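Local coordinates for protein gamma-glutamylcyclotransferase (Homo sapiens, PDB 3CRY) that converts gamma-glutamyl dipeptides into 5-oxoproline and a free amino acid, and may contribute to glutathione homeostasis, at residues F17-Y22 against I120-L126; N25-I31 against G81-K85; I68-F72 against Y125-Y130. The protein carries 1 engineered substitution. All coordinates share one frame; numbering follows the deposited sequence.

Contact 1 (F17-Y22 against I120-L126); sequences FLYFAY and ITCRSYL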
loop_
_atom_site.group_PDB
_atom_site.type_symbol
_atom_site.label_atom_id
_atom_site.label_comp_id
_atom_site.label_asym_id
_atom_site.label_seq_id
_atom_site.Cartn_x
_atom_site.Cartn_y
_atom_site.Cartn_z
ATOM N N PHE A 17 5.898 -1.789 -17.958
ATOM C CA PHE A 17 5.089 -1.204 -16.900
ATOM C C PHE A 17 5.679 0.152 -16.520
ATOM O O PHE A 17 6.831 0.438 -16.828
ATOM C CB PHE A 17 4.978 -2.137 -15.682
ATOM C CG PHE A 17 6.229 -2.230 -14.853
ATOM C CD1 PHE A 17 7.273 -3.082 -15.229
ATOM C CD2 PHE A 17 6.364 -1.469 -13.688
ATOM C CE1 PHE A 17 8.426 -3.190 -14.458
ATOM C CE2 PHE A 17 7.521 -1.558 -12.910
ATOM C CZ PHE A 17 8.557 -2.413 -13.287
ATOM N N LEU A 18 4.881 0.968 -15.846
ATOM C CA LEU A 18 5.327 2.305 -15.425
ATOM C C LEU A 18 5.536 2.306 -13.915
ATOM O O LEU A 18 4.728 1.740 -13.171
ATOM C CB LEU A 18 4.290 3.355 -15.815
ATOM C CG LEU A 18 3.963 3.466 -17.310
ATOM C CD1 LEU A 18 2.883 4.471 -17.522
ATOM C CD2 LEU A 18 5.216 3.840 -18.112
ATOM N N TYR A 19 6.619 2.948 -13.480
ATOM C CA TYR A 19 7.050 2.957 -12.076
ATOM C C TYR A 19 7.173 4.422 -11.617
ATOM O O TYR A 19 7.877 5.201 -12.238
ATOM C CB TYR A 19 8.393 2.205 -11.929
ATOM C CG TYR A 19 9.139 2.538 -10.640
ATOM C CD1 TYR A 19 8.512 2.409 -9.388
ATOM C CD2 TYR A 19 10.463 2.961 -10.666
ATOM C CE1 TYR A 19 9.188 2.741 -8.198
ATOM C CE2 TYR A 19 11.152 3.268 -9.482
ATOM C CZ TYR A 19 10.512 3.170 -8.262
ATOM O OH TYR A 19 11.172 3.489 -7.099
ATOM N N PHE A 20 6.486 4.777 -10.525
ATOM C CA PHE A 20 6.506 6.147 -9.999
ATOM C C PHE A 20 7.500 6.230 -8.839
ATOM O O PHE A 20 7.295 5.605 -7.774
ATOM C CB PHE A 20 5.088 6.572 -9.544
ATOM C CG PHE A 20 5.018 7.938 -8.887
ATOM C CD1 PHE A 20 5.079 9.105 -9.668
ATOM C CD2 PHE A 20 4.854 8.061 -7.492
ATOM C CE1 PHE A 20 5.013 10.391 -9.070
ATOM C CE2 PHE A 20 4.754 9.334 -6.895
ATOM C CZ PHE A 20 4.833 10.502 -7.693
ATOM N N ALA A 21 8.595 6.948 -9.086
ATOM C CA ALA A 21 9.641 7.177 -8.067
ATOM C C ALA A 21 9.537 8.533 -7.407
ATOM O O ALA A 21 9.364 9.526 -8.090
ATOM C CB ALA A 21 11.025 7.024 -8.686
ATOM N N TYR A 22 9.673 8.572 -6.073
ATOM C CA TYR A 22 9.641 9.832 -5.334
ATOM C C TYR A 22 10.838 10.066 -4.379
ATOM O O TYR A 22 10.908 11.112 -3.710
ATOM C CB TYR A 22 8.310 9.925 -4.560
ATOM C CG TYR A 22 8.069 8.766 -3.625
ATOM C CD1 TYR A 22 8.663 8.741 -2.337
ATOM C CD2 TYR A 22 7.267 7.688 -4.013
ATOM C CE1 TYR A 22 8.476 7.666 -1.482
ATOM C CE2 TYR A 22 7.047 6.592 -3.135
ATOM C CZ TYR A 22 7.662 6.598 -1.886
ATOM O OH TYR A 22 7.468 5.547 -1.024
ATOM N N ILE A 120 -2.101 8.723 -15.390
ATOM C CA ILE A 120 -1.238 7.566 -15.666
ATOM C C ILE A 120 -1.338 6.581 -14.509
ATOM O O ILE A 120 -1.269 6.991 -13.356
ATOM C CB ILE A 120 0.266 7.963 -15.693
ATOM C CG1 ILE A 120 0.510 9.260 -16.454
ATOM C CG2 ILE A 120 1.116 6.812 -16.252
ATOM C CD1 ILE A 120 1.960 9.436 -16.803
ATOM N N THR A 121 -1.482 5.288 -14.813
ATOM C CA THR A 121 -1.471 4.257 -13.751
ATOM C C THR A 121 -0.063 3.692 -13.538
ATOM O O THR A 121 0.552 3.167 -14.481
ATOM C CB THR A 121 -2.481 3.125 -14.047
ATOM O OG1 THR A 121 -3.781 3.706 -14.219
ATOM C CG2 THR A 121 -2.523 2.095 -12.915
ATOM N N CYS A 122 0.432 3.758 -12.295
ATOM C CA CYS A 122 1.813 3.362 -11.994
ATOM C C CYS A 122 1.962 2.381 -10.831
ATOM O O CYS A 122 1.180 2.413 -9.889
ATOM C CB CYS A 122 2.643 4.594 -11.611
ATOM S SG CYS A 122 2.824 5.821 -12.909
ATOM N N ARG A 123 2.994 1.549 -10.903
ATOM C CA ARG A 123 3.473 0.805 -9.726
ATOM C C ARG A 123 4.320 1.753 -8.860
ATOM O O ARG A 123 5.068 2.586 -9.381
ATOM C CB ARG A 123 4.316 -0.386 -10.191
ATOM C CG ARG A 123 4.732 -1.411 -9.102
ATOM C CD ARG A 123 5.610 -2.498 -9.732
ATOM N NE ARG A 123 5.797 -3.689 -8.881
ATOM C CZ ARG A 123 4.913 -4.695 -8.791
ATOM N NH1 ARG A 123 3.765 -4.658 -9.463
ATOM N NH2 ARG A 123 5.165 -5.741 -8.007
ATOM N N SER A 124 4.169 1.650 -7.542
ATOM C CA SER A 124 5.053 2.344 -6.601
ATOM C C SER A 124 5.160 1.513 -5.326
ATOM O O SER A 124 4.780 0.320 -5.327
ATOM C CB SER A 124 4.543 3.782 -6.312
ATOM O OG SER A 124 5.607 4.598 -5.808
ATOM N N TYR A 125 5.675 2.132 -4.257
ATOM C CA TYR A 125 5.991 1.476 -2.978
ATOM C C TYR A 125 5.788 2.462 -1.864
ATOM O O TYR A 125 6.059 3.652 -2.041
ATOM C CB TYR A 125 7.458 1.020 -2.937
ATOM C CG TYR A 125 7.777 0.016 -4.025
ATOM C CD1 TYR A 125 7.617 -1.353 -3.795
ATOM C CD2 TYR A 125 8.195 0.443 -5.292
ATOM C CE1 TYR A 125 7.890 -2.286 -4.801
ATOM C CE2 TYR A 125 8.466 -0.483 -6.305
ATOM C CZ TYR A 125 8.305 -1.840 -6.043
ATOM O OH TYR A 125 8.568 -2.737 -7.039
ATOM N N LEU A 126 5.307 1.966 -0.720
ATOM C CA LEU A 126 5.350 2.768 0.507
ATOM C C LEU A 126 5.511 1.901 1.758
ATOM O O LEU A 126 5.294 0.676 1.707
ATOM C CB LEU A 126 4.131 3.703 0.582
ATOM C CG LEU A 126 2.737 3.033 0.581
ATOM C CD1 LEU A 126 2.410 2.301 1.876
ATOM C CD2 LEU A 126 1.669 4.108 0.281
#
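Tyr-19 and Arg-123 form a single parallel bridge between the outermost strands of an otherwise antiparallel five-stranded sheet, consistent with closure of the beta barrel of the gamma-glutamylcyclotransferase fold. The strand segments cross at 56°, and two backbone hydrogen bonds join them, both on Arg-123: its N donates to Leu-18 O (2.9 Å), while its O receives Phe-20 N (2.8 Å) in a nearly straight bond of 170°.

Where the strands diverge, side-chain hydroxyls continue the pairing. Ser-124 OG donates to Phe-20 O at 2.8 Å, and Tyr-22 OH donates to Tyr-125 O at 2.6 Å, the acceptor lying in the plane of the phenol ring. These bonds hold the end of strand 16-21 and the next residue, part of the inferred substrate-binding segment.

Apolar and charged contacts flank the bridge. Phe-20 CB packs on Cys-122 CB (3.8 Å). Arg-123, extended from CG to NE, lays its CD against Phe-17 CE2 (3.8 Å) and carries its guanidinium into salt bridges with Asp-95 and Glu-109 of the second subunit. Tyr-125, whose OH is bonded to Asp-95, crosses Tyr-19 at about a right angle: Tyr-19 CE1 sits in the Tyr-125 ring plane, 3.8 Å from its edge atom CE2.

Contact 2 (N25-I31 against G81-K85); sequences NLLTERI and GVVWK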
loop_
_atom_site.group_PDB
_atom_site.type_symbol
_atom_site.label_atom_id
_atom_site.label_comp_id
_atom_site.label_asym_id
_atom_site.label_seq_id
_atom_site.Cartn_x
_atom_site.Cartn_y
_atom_site.Cartn_z
ATOM N N ASN A 25 15.353 7.097 -6.248
ATOM C CA ASN A 25 15.140 6.734 -7.666
ATOM C C ASN A 25 14.692 7.905 -8.578
ATOM O O ASN A 25 14.485 7.713 -9.775
ATOM C CB ASN A 25 14.216 5.509 -7.818
ATOM C CG ASN A 25 14.922 4.183 -7.476
ATOM O OD1 ASN A 25 16.160 4.065 -7.533
ATOM N ND2 ASN A 25 14.126 3.181 -7.125
ATOM N N LEU A 26 14.564 9.110 -8.017
ATOM C CA LEU A 26 14.455 10.320 -8.839
ATOM C C LEU A 26 15.716 10.567 -9.680
ATOM O O LEU A 26 15.630 11.215 -10.737
ATOM C CB LEU A 26 14.230 11.557 -7.956
ATOM C CG LEU A 26 12.871 11.684 -7.279
ATOM C CD1 LEU A 26 12.909 12.878 -6.302
ATOM C CD2 LEU A 26 11.730 11.827 -8.315
ATOM N N LEU A 27 16.872 10.076 -9.211
ATOM C CA LEU A 27 18.151 10.320 -9.893
ATOM C C LEU A 27 18.482 9.206 -10.891
ATOM O O LEU A 27 18.532 8.031 -10.536
ATOM C CB LEU A 27 19.295 10.465 -8.880
ATOM C CG LEU A 27 20.628 10.892 -9.511
ATOM C CD1 LEU A 27 20.558 12.327 -10.071
ATOM C CD2 LEU A 27 21.744 10.750 -8.480
ATOM N N THR A 28 18.714 9.592 -12.138
ATOM C CA THR A 28 18.914 8.600 -13.217
ATOM C C THR A 28 20.088 7.659 -12.920
ATOM O O THR A 28 19.962 6.432 -13.081
ATOM C CB THR A 28 19.080 9.316 -14.563
ATOM O OG1 THR A 28 17.954 10.166 -14.754
ATOM C CG2 THR A 28 19.154 8.329 -15.719
ATOM N N GLU A 29 21.226 8.205 -12.485
ATOM C CA GLU A 29 22.373 7.347 -12.179
ATOM C C GLU A 29 22.124 6.386 -11.012
ATOM O O GLU A 29 22.667 5.276 -10.992
ATOM C CB GLU A 29 23.662 8.141 -11.954
ATOM C CG GLU A 29 24.908 7.262 -12.178
ATOM C CD GLU A 29 26.229 7.969 -11.912
ATOM O OE1 GLU A 29 26.221 9.196 -11.704
ATOM O OE2 GLU A 29 27.284 7.284 -11.896
ATOM N N ARG A 30 21.277 6.794 -10.067
ATOM C CA ARG A 30 20.943 5.937 -8.945
ATOM C C ARG A 30 20.045 4.793 -9.386
ATOM O O ARG A 30 20.349 3.640 -9.088
ATOM C CB ARG A 30 20.301 6.697 -7.777
ATOM C CG ARG A 30 19.790 5.784 -6.644
ATOM C CD ARG A 30 20.875 4.934 -5.997
ATOM N NE ARG A 30 20.261 3.938 -5.112
ATOM C CZ ARG A 30 20.919 3.192 -4.231
ATOM N NH1 ARG A 30 22.233 3.305 -4.097
ATOM N NH2 ARG A 30 20.251 2.336 -3.478
ATOM N N ILE A 31 18.944 5.098 -10.082
ATOM C CA ILE A 31 18.040 4.010 -10.487
ATOM C C ILE A 31 18.749 3.021 -11.434
ATOM O O ILE A 31 18.481 1.824 -11.403
ATOM C CB ILE A 31 16.695 4.501 -11.118
ATOM C CG1 ILE A 31 15.663 3.348 -11.198
ATOM C CG2 ILE A 31 16.920 5.222 -12.446
ATOM C CD1 ILE A 31 14.242 3.777 -11.675
ATOM N N GLY A 81 6.961 13.321 -8.603
ATOM C CA GLY A 81 7.968 12.307 -8.828
ATOM C C GLY A 81 8.225 12.098 -10.309
ATOM O O GLY A 81 7.721 12.840 -11.157
ATOM N N VAL A 82 9.016 11.067 -10.591
ATOM C CA VAL A 82 9.402 10.696 -11.957
ATOM C C VAL A 82 8.777 9.345 -12.269
ATOM O O VAL A 82 8.899 8.402 -11.470
ATOM C CB VAL A 82 10.951 10.571 -12.126
ATOM C CG1 VAL A 82 11.309 9.874 -13.475
ATOM C CG2 VAL A 82 11.606 11.960 -12.029
ATOM N N VAL A 83 8.120 9.272 -13.425
ATOM C CA VAL A 83 7.603 8.008 -13.957
ATOM C C VAL A 83 8.671 7.403 -14.868
ATOM O O VAL A 83 9.119 8.048 -15.845
ATOM C CB VAL A 83 6.251 8.184 -14.700
ATOM C CG1 VAL A 83 5.790 6.857 -15.247
ATOM C CG2 VAL A 83 5.176 8.779 -13.734
ATOM N N TRP A 84 9.065 6.172 -14.536
ATOM C CA TRP A 84 10.009 5.379 -15.327
ATOM C C TRP A 84 9.300 4.266 -16.091
ATOM O O TRP A 84 8.438 3.579 -15.539
ATOM C CB TRP A 84 11.069 4.731 -14.417
ATOM C CG TRP A 84 11.928 5.721 -13.668
ATOM C CD1 TRP A 84 11.755 6.137 -12.379
ATOM C CD2 TRP A 84 13.079 6.420 -14.169
ATOM N NE1 TRP A 84 12.723 7.055 -12.040
ATOM C CE2 TRP A 84 13.553 7.248 -13.118
ATOM C CE3 TRP A 84 13.767 6.415 -15.401
ATOM C CZ2 TRP A 84 14.690 8.089 -13.261
ATOM C CZ3 TRP A 84 14.894 7.252 -15.547
ATOM C CH2 TRP A 84 15.337 8.084 -14.474
ATOM N N LYS A 85 9.683 4.064 -17.353
ATOM C CA LYS A 85 9.182 2.913 -18.112
ATOM C C LYS A 85 10.182 1.773 -17.987
ATOM O O LYS A 85 11.385 1.940 -18.270
ATOM C CB LYS A 85 9.006 3.288 -19.585
ATOM C CG LYS A 85 8.338 2.205 -20.431
ATOM C CD LYS A 85 8.219 2.731 -21.860
ATOM C CE LYS A 85 7.174 1.987 -22.657
ATOM N NZ LYS A 85 7.316 2.362 -24.101
#
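Leu-26 and Val-82 bring the two backbones nearest, with CA atoms 5.9 Å apart, where the short 3-10 turn leading into helix 28-34 lies against strand 77-87 without a backbone-to-backbone hydrogen bond.

The indole of Trp-84 makes the largest contribution to the interface, approached on both faces and along its edge. Over one face lies Ile-31 CD1, 3.5 Å from the centroid of the five-membered ring and only 9° off its normal, a well-centred CH-pi contact. Ile-31 reaches it with CG1 opposite the backbone N (chi1 -166°), while its other branch, CG2, rests on the benzo half at CZ2 (3.7 Å). The opposite face is covered from within the strand by Val-82 CG1. At the rim, Thr-28 OG1 lies in the indole plane, 3.4 Å from Trp-84 CH2; its hydroxyl is bonded to Glu-149 and Asn-150. Trp-84 NE1 donates to Asn-25 O at 2.9 Å, a bond bent to 132°, in part because the carbonyl oxygen lies out of the ring plane. Beside the indole, Leu-26 CD2 packs on Val-82 CG2 (3.7 Å) and over the strand backbone at Gly-81 CA.

A leucine in place of Trp-84 would probably leave Asn-25 O without its indole donor and open a gap beneath Ile-31.

Asn-25 turns its amide ND2 to Tyr-19 OH and lies beside the engineered Gln-98 at the catalytic position, so the indole bond to its carbonyl ties the barrel strand to the backbone of an active-site neighbour.

Contact 3 (I68-F72 against Y125-Y130); sequences IATIF and YLMTNY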
loop_
_atom_site.group_PDB
_atom_site.type_symbol
_atom_site.label_atom_id
_atom_site.label_comp_id
_atom_site.label_asym_id
_atom_site.label_seq_id
_atom_site.Cartn_x
_atom_site.Cartn_y
_atom_site.Cartn_z
ATOM N N ILE A 68 14.511 6.767 5.305
ATOM C CA ILE A 68 14.349 6.714 3.835
ATOM C C ILE A 68 12.901 7.078 3.456
ATOM O O ILE A 68 12.011 7.181 4.339
ATOM C CB ILE A 68 14.838 5.386 3.218
ATOM C CG1 ILE A 68 14.085 4.187 3.801
ATOM C CG2 ILE A 68 16.387 5.227 3.416
ATOM C CD1 ILE A 68 14.501 2.835 3.158
ATOM N N ALA A 69 12.681 7.347 2.170
ATOM C CA ALA A 69 11.454 8.016 1.762
ATOM C C ALA A 69 10.241 7.098 1.797
ATOM O O ALA A 69 10.328 5.934 1.416
ATOM C CB ALA A 69 11.604 8.608 0.347
ATOM N N THR A 70 9.118 7.667 2.208
ATOM C CA THR A 70 7.810 6.987 2.109
ATOM C C THR A 70 6.714 8.017 1.836
ATOM O O THR A 70 6.965 9.230 1.871
ATOM C CB THR A 70 7.514 6.131 3.370
ATOM O OG1 THR A 70 6.317 5.346 3.162
ATOM C CG2 THR A 70 7.312 7.041 4.621
ATOM N N ILE A 71 5.514 7.544 1.524
ATOM C CA ILE A 71 4.363 8.443 1.276
ATOM C C ILE A 71 3.156 7.873 1.997
ATOM O O ILE A 71 3.077 6.650 2.245
ATOM C CB ILE A 71 4.050 8.633 -0.233
ATOM C CG1 ILE A 71 3.806 7.274 -0.930
ATOM C CG2 ILE A 71 5.199 9.428 -0.931
ATOM C CD1 ILE A 71 3.398 7.351 -2.425
ATOM N N PHE A 72 2.240 8.757 2.376
ATOM C CA PHE A 72 0.997 8.297 3.002
ATOM C C PHE A 72 -0.170 9.194 2.598
ATOM O O PHE A 72 0.039 10.339 2.184
ATOM C CB PHE A 72 1.150 8.144 4.523
ATOM C CG PHE A 72 1.408 9.442 5.271
ATOM C CD1 PHE A 72 0.360 10.328 5.556
ATOM C CD2 PHE A 72 2.693 9.747 5.736
ATOM C CE1 PHE A 72 0.601 11.513 6.274
ATOM C CE2 PHE A 72 2.942 10.924 6.457
ATOM C CZ PHE A 72 1.906 11.804 6.725
ATOM N N TYR A 125 5.675 2.132 -4.257
ATOM C CA TYR A 125 5.991 1.476 -2.978
ATOM C C TYR A 125 5.788 2.462 -1.864
ATOM O O TYR A 125 6.059 3.652 -2.041
ATOM C CB TYR A 125 7.458 1.020 -2.937
ATOM C CG TYR A 125 7.777 0.016 -4.025
ATOM C CD1 TYR A 125 7.617 -1.353 -3.795
ATOM C CD2 TYR A 125 8.195 0.443 -5.292
ATOM C CE1 TYR A 125 7.890 -2.286 -4.801
ATOM C CE2 TYR A 125 8.466 -0.483 -6.305
ATOM C CZ TYR A 125 8.305 -1.840 -6.043
ATOM O OH TYR A 125 8.568 -2.737 -7.039
ATOM N N LEU A 126 5.307 1.966 -0.720
ATOM C CA LEU A 126 5.350 2.768 0.507
ATOM C C LEU A 126 5.511 1.901 1.758
ATOM O O LEU A 126 5.294 0.676 1.707
ATOM C CB LEU A 126 4.131 3.703 0.582
ATOM C CG LEU A 126 2.737 3.033 0.581
ATOM C CD1 LEU A 126 2.410 2.301 1.876
ATOM C CD2 LEU A 126 1.669 4.108 0.281
ATOM N N MET A 127 5.925 2.516 2.871
ATOM C CA MET A 127 6.120 1.774 4.130
ATOM C C MET A 127 4.780 1.641 4.857
ATOM O O MET A 127 3.983 2.586 4.852
ATOM C CB MET A 127 7.076 2.541 5.039
ATOM C CG MET A 127 8.453 2.707 4.481
ATOM S SD MET A 127 9.439 3.727 5.636
ATOM C CE MET A 127 10.907 3.890 4.641
ATOM N N THR A 128 4.542 0.496 5.494
ATOM C CA THR A 128 3.318 0.310 6.283
ATOM C C THR A 128 3.547 0.262 7.792
ATOM O O THR A 128 2.577 0.326 8.568
ATOM C CB THR A 128 2.559 -0.982 5.885
ATOM O OG1 THR A 128 3.356 -2.129 6.207
ATOM C CG2 THR A 128 2.244 -1.007 4.386
ATOM N N ASN A 129 4.815 0.148 8.201
ATOM C CA ASN A 129 5.155 0.032 9.602
ATOM C C ASN A 129 6.518 0.678 9.772
ATOM O O ASN A 129 7.539 0.080 9.443
ATOM C CB ASN A 129 5.188 -1.467 10.008
ATOM C CG ASN A 129 5.407 -1.666 11.495
ATOM O OD1 ASN A 129 5.675 -0.703 12.230
ATOM N ND2 ASN A 129 5.304 -2.909 11.955
ATOM N N TYR A 130 6.530 1.935 10.211
ATOM C CA TYR A 130 7.822 2.641 10.342
ATOM C C TYR A 130 7.823 3.687 11.436
ATOM O O TYR A 130 6.767 4.089 11.910
ATOM C CB TYR A 130 8.215 3.304 9.002
ATOM C CG TYR A 130 7.401 4.548 8.616
ATOM C CD1 TYR A 130 6.139 4.444 8.006
ATOM C CD2 TYR A 130 7.907 5.829 8.848
ATOM C CE1 TYR A 130 5.399 5.605 7.647
ATOM C CE2 TYR A 130 7.172 6.988 8.507
ATOM C CZ TYR A 130 5.921 6.867 7.911
ATOM O OH TYR A 130 5.222 8.017 7.562
HETATM O O HOH W 1 4.053 5.391 4.428
#
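Thr-70 and Leu-126 mark the nearest approach of the two backbones, with CA atoms 5.1 Å apart, where the segments run almost perpendicular to each other (101° end to end). Within this chain, strand 68-74 is an edge of the small three-stranded antiparallel sheet, whereas 125-130 leaves the last strand of the five-stranded barrel sheet and turns into strand 130-132 of the small one; the contact therefore lies where the two sheets join.

Thr-70 carries it with both branches. Its OG1, opposite the backbone N (chi1 -172°), receives Met-127 N at 2.9 Å in a nearly straight bond of 168°, a side-chain substitute for strand pairing. The same hydroxyl donates to a water, which lies 2.6 Å from Thr-70 OG1. That water passes its own hydrogens to Ile-71 O (2.7 Å) and Met-127 O (2.8 Å), so one solvent molecule satisfies a carbonyl on each segment, and with Met-127 N and the water both on OG1 the hydroxyl is held in its rotation.

The methyl branch goes to a different partner: Thr-70 CG2 lies over a face of the Tyr-130 ring, 3.9 Å from the centroid and shifted toward CZ. Met-127, extended beyond CG, runs past Thr-70 CB to set its methyl CE tightly against Ile-68 CG1 (3.3 Å). The side chains of Ile-71 and Leu-126 cross at about a right angle, meeting at CG1 and CB, on the opposite flank of Thr-70.

Next to this core, Thr-128 and Asn-129 bond to Gln-73 of the second subunit, placing the turn at the dimer interface. Tyr-130 OH is bonded to Asp-52 and also touches Phe-72 CD2 at 3.6 Å.

Overall arrangement
Contacts 1 and 2 share the five-stranded sheet: strands 16-21 and 77-87 are neighbours in it, and the contact centres lie about 10 Å apart. Along the chain, contact 2 falls between the two segments of contact 1, with helix 28-34 following strand 16-21; the segments of contact 3 alternate with those of both. Contact 3 uses the end of strand 119-126, shared with contact 1 through Tyr-125 and Leu-126, and joins it to the three-stranded sheet; its centre is about 14 Å from that of contact 1 and 17 Å from that of contact 2. Tyr-22 packs on Ala-69 and Ile-71, so the inferred substrate-binding segment bridges contacts 1 and 3, both of which also reach the second subunit.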